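Local coordinates for putative creatinine amidohydrolase (Bacteroides fragilis, PDB 3LUB), which probably hydrolyses carbon-nitrogen bonds in linear amides as a zinc-dependent member of the creatininase superfamily, at residues Y155-I160 against A164-T169; V205-D210 against S216-P221. All coordinates share one frame; numbering follows the deposited sequence.

In the fold
Both contacts lie C-terminal to strand 140-145, the last strand of the parallel sheet, and follow each other in series without nesting or crossing. Contact 1 closes a short connection, residues 161-163, setting the loop 155-160 on the first turn of helix 166-175, which carries the zinc ligand Glu-168. Further along, contact 2 closes residues 211-215, bringing the approach to helix 209-212 and its first residues against the loop 216-221 that leads to helix 226-249. The two meet where Pro-221 packs on Thr-169 and on the carbonyl oxygens of Ala-164 and Gly-165, while Ala-158 touches the backbone oxygen of Asn-220. The centres of contact 1 and contact 2 are about 14 Å apart.

Contact 1. Residues Y155-I160 against A164-T169; sequences YFEAEI and AGESET. With ZN (zinc ion), chain B.
Phe-156 and Ala-158 bring an irregular loop against the start of helix 166-175, their CA atoms 6.5 Å from those of Ser-167 and Glu-166 respectively. Gly-165 is the N-cap residue, and a water bridges Ile-160 O to Glu-166 N, the first amide of the helix. The carboxylate of Glu-166 grips two successive loop amides: Glu-157 N donates to Glu-166 OE2 at 3.1 Å and Ala-158 N to Glu-166 OE1 at 2.9 Å, both nearly straight but from above the carboxylate plane. With CG anti to the backbone N (chi1 -166°) and the chain extended, Glu-166 spans the gap to the loop. Lys-228 of helix 226-249 forms salt bridges with both Glu-166 and Glu-157, and probably eases the repulsion between these carboxylates. Two residues on, Glu-168 holds a zinc ion of the creatininase-family dinuclear site through OE2 at 1.9 Å, alongside His-34 and Asp-43; its OE1 takes a hydrogen bond from Ala-164 N. The Phe-156 ring lies flat over the helix backbone, with Ser-167 CA 3.6 Å from its centroid in a CH-pi contact. Glu-166 OE2 lies at the ring edge, and Tyr-232 meets the ring edge-to-face.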
loop_
_atom_site.group_PDB
_atom_site.type_symbol
_atom_site.label_atom_id
_atom_site.label_comp_id
_atom_site.label_asym_id
_atom_site.label_seq_id
_atom_site.Cartn_x
_atom_site.Cartn_y
_atom_site.Cartn_z
ATOM N N TYR F 155 24.388 31.239 21.294
ATOM C CA TYR F 155 25.110 30.185 22.027
ATOM C C TYR F 155 26.396 29.713 21.322
ATOM O O TYR F 155 27.263 29.076 21.936
ATOM C CB TYR F 155 24.155 29.024 22.322
ATOM C CG TYR F 155 23.111 29.361 23.402
ATOM C CD1 TYR F 155 23.421 29.190 24.748
ATOM C CD2 TYR F 155 21.835 29.839 23.083
ATOM C CE1 TYR F 155 22.504 29.485 25.756
ATOM C CE2 TYR F 155 20.900 30.162 24.103
ATOM C CZ TYR F 155 21.253 29.981 25.431
ATOM O OH TYR F 155 20.420 30.258 26.496
ATOM N N PHE F 156 26.509 30.026 20.041
ATOM C CA PHE F 156 27.603 29.569 19.204
ATOM C C PHE F 156 28.085 30.694 18.300
ATOM O O PHE F 156 27.358 31.641 18.047
ATOM C CB PHE F 156 27.139 28.337 18.387
ATOM C CG PHE F 156 26.566 27.243 19.258
ATOM C CD1 PHE F 156 27.408 26.401 19.988
ATOM C CD2 PHE F 156 25.204 27.111 19.417
ATOM C CE1 PHE F 156 26.882 25.429 20.839
ATOM C CE2 PHE F 156 24.683 26.142 20.233
ATOM C CZ PHE F 156 25.523 25.300 20.960
ATOM N N GLU F 157 29.320 30.578 17.817
ATOM C CA GLU F 157 29.955 31.624 17.026
ATOM C C GLU F 157 29.734 31.462 15.526
ATOM O O GLU F 157 29.402 32.425 14.845
ATOM C CB GLU F 157 31.468 31.658 17.303
ATOM C CG GLU F 157 31.849 31.946 18.761
ATOM C CD GLU F 157 33.372 31.878 19.019
ATOM O OE1 GLU F 157 34.105 32.836 18.646
ATOM O OE2 GLU F 157 33.826 30.877 19.620
ATOM N N ALA F 158 29.962 30.258 15.002
ATOM C CA ALA F 158 29.825 30.017 13.570
ATOM C C ALA F 158 28.452 30.474 13.087
ATOM O O ALA F 158 27.424 30.210 13.735
ATOM C CB ALA F 158 30.050 28.548 13.246
ATOM N N GLU F 159 28.440 31.182 11.963
ATOM C CA GLU F 159 27.183 31.730 11.442
ATOM C C GLU F 159 26.450 30.674 10.626
ATOM O O GLU F 159 25.242 30.520 10.784
ATOM C CB GLU F 159 27.420 33.020 10.653
ATOM C CG GLU F 159 26.633 34.240 11.228
ATOM C CD GLU F 159 27.387 35.555 11.037
ATOM O OE1 GLU F 159 28.108 35.674 10.013
ATOM O OE2 GLU F 159 27.273 36.458 11.909
ATOM N N ILE F 160 27.180 29.934 9.788
ATOM C CA ILE F 160 26.633 28.749 9.133
ATOM C C ILE F 160 26.805 27.544 10.075
ATOM O O ILE F 160 27.914 27.227 10.531
ATOM C CB ILE F 160 27.253 28.476 7.709
ATOM C CG1 ILE F 160 27.029 29.690 6.768
ATOM C CG2 ILE F 160 26.629 27.227 7.092
ATOM C CD1 ILE F 160 27.778 29.632 5.426
ATOM N N ALA F 164 26.094 18.974 11.574
ATOM C CA ALA F 164 27.393 18.536 12.110
ATOM C C ALA F 164 28.309 19.751 12.372
ATOM O O ALA F 164 29.521 19.660 12.249
ATOM C CB ALA F 164 28.088 17.563 11.140
ATOM N N GLY F 165 27.707 20.872 12.716
ATOM C CA GLY F 165 28.408 22.135 12.844
ATOM C C GLY F 165 28.762 22.363 14.280
ATOM O O GLY F 165 28.953 21.412 15.026
ATOM N N GLU F 166 28.832 23.628 14.679
ATOM C CA GLU F 166 29.342 23.967 15.989
ATOM C C GLU F 166 28.414 23.520 17.065
ATOM O O GLU F 166 28.859 22.993 18.065
ATOM C CB GLU F 166 29.626 25.477 16.109
ATOM C CG GLU F 166 30.486 25.846 17.339
ATOM C CD GLU F 166 30.753 27.344 17.446
ATOM O OE1 GLU F 166 31.105 27.951 16.421
ATOM O OE2 GLU F 166 30.598 27.893 18.548
ATOM N N SER F 167 27.122 23.733 16.877
ATOM C CA SER F 167 26.124 23.399 17.870
ATOM C C SER F 167 25.980 21.891 18.113
ATOM O O SER F 167 25.930 21.440 19.277
ATOM C CB SER F 167 24.768 23.983 17.445
ATOM O OG SER F 167 24.463 23.637 16.100
ATOM N N GLU F 168 25.834 21.118 17.034
ATOM C CA GLU F 168 25.716 19.666 17.180
ATOM C C GLU F 168 27.007 19.097 17.765
ATOM O O GLU F 168 26.971 18.162 18.574
ATOM C CB GLU F 168 25.402 18.972 15.844
ATOM C CG GLU F 168 23.930 18.675 15.628
ATOM C CD GLU F 168 23.640 17.759 14.445
ATOM O OE1 GLU F 168 24.383 17.812 13.442
ATOM O OE2 GLU F 168 22.608 17.025 14.507
ATOM N N THR F 169 28.153 19.609 17.311
ATOM C CA THR F 169 29.437 19.120 17.838
ATOM C C THR F 169 29.571 19.434 19.321
ATOM O O THR F 169 29.983 18.579 20.083
ATOM C CB THR F 169 30.650 19.671 17.088
ATOM O OG1 THR F 169 30.506 19.392 15.690
ATOM C CG2 THR F 169 31.897 19.011 17.586
HETATM ZN ZN ZN B . 22.496 15.878 12.999
HETATM O O HOH W 1 29.029 25.520 12.617
HETATM O O HOH W 2 21.592 16.932 11.440
#

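Contact 2. Residues V205-D210 against S216-P221; sequences VPRHWD and SGVGNP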
loop_
_atom_site.group_PDB
_atom_site.type_symbol
_atom_site.label_atom_id
_atom_site.label_comp_id
_atom_site.label_asym_id
_atom_site.label_seq_id
_atom_site.Cartn_x
_atom_site.Cartn_y
_atom_site.Cartn_z
ATOM N N VAL F 205 13.775 23.632 -2.349
ATOM C CA VAL F 205 14.317 22.444 -2.982
ATOM C C VAL F 205 15.271 21.844 -1.939
ATOM O O VAL F 205 15.842 22.593 -1.133
ATOM C CB VAL F 205 15.068 22.807 -4.334
ATOM C CG1 VAL F 205 15.928 21.627 -4.907
ATOM C CG2 VAL F 205 14.074 23.236 -5.355
ATOM N N PRO F 206 15.410 20.502 -1.899
ATOM C CA PRO F 206 16.430 19.959 -1.010
ATOM C C PRO F 206 17.856 20.243 -1.516
ATOM O O PRO F 206 18.136 20.221 -2.720
ATOM C CB PRO F 206 16.135 18.449 -1.008
ATOM C CG PRO F 206 15.467 18.191 -2.326
ATOM C CD PRO F 206 14.677 19.439 -2.622
ATOM N N ARG F 207 18.743 20.554 -0.585
ATOM C CA ARG F 207 20.170 20.625 -0.858
ATOM C C ARG F 207 20.638 19.278 -1.411
ATOM O O ARG F 207 20.277 18.224 -0.884
ATOM C CB ARG F 207 20.895 20.921 0.470
ATOM C CG ARG F 207 22.414 21.028 0.385
ATOM C CD ARG F 207 23.097 21.130 1.773
ATOM N NE ARG F 207 22.647 22.253 2.617
ATOM C CZ ARG F 207 23.129 23.502 2.574
ATOM N NH1 ARG F 207 24.066 23.876 1.696
ATOM N NH2 ARG F 207 22.650 24.411 3.415
ATOM N N HIS F 208 21.452 19.314 -2.468
ATOM C CA HIS F 208 22.125 18.119 -2.960
ATOM C C HIS F 208 23.493 18.012 -2.292
ATOM O O HIS F 208 24.361 18.867 -2.488
ATOM C CB HIS F 208 22.240 18.159 -4.472
ATOM C CG HIS F 208 20.919 18.085 -5.169
ATOM N ND1 HIS F 208 20.755 17.467 -6.385
ATOM C CD2 HIS F 208 19.688 18.519 -4.799
ATOM C CE1 HIS F 208 19.478 17.521 -6.737
ATOM N NE2 HIS F 208 18.810 18.162 -5.794
ATOM N N TRP F 209 23.659 16.975 -1.477
ATOM C CA TRP F 209 24.843 16.810 -0.651
ATOM C C TRP F 209 26.108 16.648 -1.486
ATOM O O TRP F 209 27.162 17.192 -1.143
ATOM C CB TRP F 209 24.666 15.634 0.305
ATOM C CG TRP F 209 24.714 16.057 1.708
ATOM C CD1 TRP F 209 25.753 15.880 2.564
ATOM C CD2 TRP F 209 23.716 16.765 2.431
ATOM N NE1 TRP F 209 25.461 16.402 3.787
ATOM C CE2 TRP F 209 24.227 16.981 3.737
ATOM C CE3 TRP F 209 22.452 17.253 2.112
ATOM C CZ2 TRP F 209 23.516 17.644 4.724
ATOM C CZ3 TRP F 209 21.734 17.921 3.098
ATOM C CH2 TRP F 209 22.272 18.107 4.394
ATOM N N ASP F 210 25.970 15.945 -2.615
ATOM C CA ASP F 210 27.091 15.738 -3.549
ATOM C C ASP F 210 27.612 17.027 -4.197
ATOM O O ASP F 210 28.801 17.156 -4.465
ATOM C CB ASP F 210 26.733 14.705 -4.621
ATOM C CG ASP F 210 25.587 15.143 -5.502
ATOM O OD1 ASP F 210 24.532 15.516 -4.958
ATOM O OD2 ASP F 210 25.766 15.111 -6.743
ATOM N N SER F 216 30.557 16.259 4.042
ATOM C CA SER F 216 29.191 15.905 4.484
ATOM C C SER F 216 28.668 16.828 5.591
ATOM O O SER F 216 27.503 16.784 5.928
ATOM C CB SER F 216 29.067 14.415 4.893
ATOM O OG SER F 216 29.421 14.191 6.243
ATOM N N GLY F 217 29.525 17.682 6.137
ATOM C CA GLY F 217 29.086 18.703 7.085
ATOM C C GLY F 217 28.631 19.964 6.376
ATOM O O GLY F 217 29.075 20.270 5.262
ATOM N N VAL F 218 27.727 20.688 7.021
ATOM C CA VAL F 218 27.329 22.039 6.596
ATOM C C VAL F 218 27.539 22.984 7.785
ATOM O O VAL F 218 26.676 23.110 8.633
ATOM C CB VAL F 218 25.820 22.118 6.150
ATOM C CG1 VAL F 218 25.460 23.543 5.684
ATOM C CG2 VAL F 218 25.506 21.125 5.059
ATOM N N GLY F 219 28.698 23.652 7.821
ATOM C CA GLY F 219 29.083 24.513 8.936
ATOM C C GLY F 219 30.410 24.065 9.538
ATOM O O GLY F 219 30.646 22.852 9.704
ATOM N N ASN F 220 31.272 25.049 9.855
ATOM C CA ASN F 220 32.556 24.819 10.534
ATOM C C ASN F 220 32.323 24.565 12.025
ATOM O O ASN F 220 31.818 25.440 12.726
ATOM C CB ASN F 220 33.511 26.014 10.328
ATOM C CG ASN F 220 34.952 25.678 10.668
ATOM O OD1 ASN F 220 35.215 24.849 11.537
ATOM N ND2 ASN F 220 35.895 26.288 9.945
ATOM N N PRO F 221 32.667 23.343 12.515
ATOM C CA PRO F 221 32.455 22.934 13.890
ATOM C C PRO F 221 33.652 23.165 14.804
ATOM O O PRO F 221 33.616 22.757 15.959
ATOM C CB PRO F 221 32.272 21.433 13.735
ATOM C CG PRO F 221 33.208 21.091 12.680
ATOM C CD PRO F 221 33.275 22.245 11.758
#
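A single hydrogen bond joins the two segments, from the indole of Trp-209 to the backbone carbonyl of Ser-216. Trp-209 NE1 lies 3.0 Å from Ser-216 O with an N-H...O angle of 162°; the oxygen sits at the indole edge, close to the ring plane, whereas the donor is tilted 34° from the carbonyl plane. Van der Waals contact is centred on Val-218, whose CG2 touches both Trp-209 and Arg-207. Val-218 CG2 lies 4.0 Å from Trp-209 CZ2 on the benzo part of the indole, the two side chains crossing at about a right angle, and also approaches Arg-207 NE at 3.9 Å. With Val-218 CG1 anti to the backbone N (chi1 -179°), that methyl lies over one face of the Arg-207 guanidinium, 3.7 Å from Arg-207 NH2. Trp-209 opens the short helix 209-212, for which His-208 is the N-cap, and its side chain comes within about 5 Å of that of the zinc ligand Glu-32, so the contact borders the metal centre of this creatininase-family protein. Around the arginine, Arg-207 CD rests 3.7 Å above the Trp-209 ring plane, toward the rim, and NH2 makes a long, weak ion pair with Asp-162. Tyr-253 of a second subunit packs on Arg-207 and bonds through its hydroxyl to His-208 N.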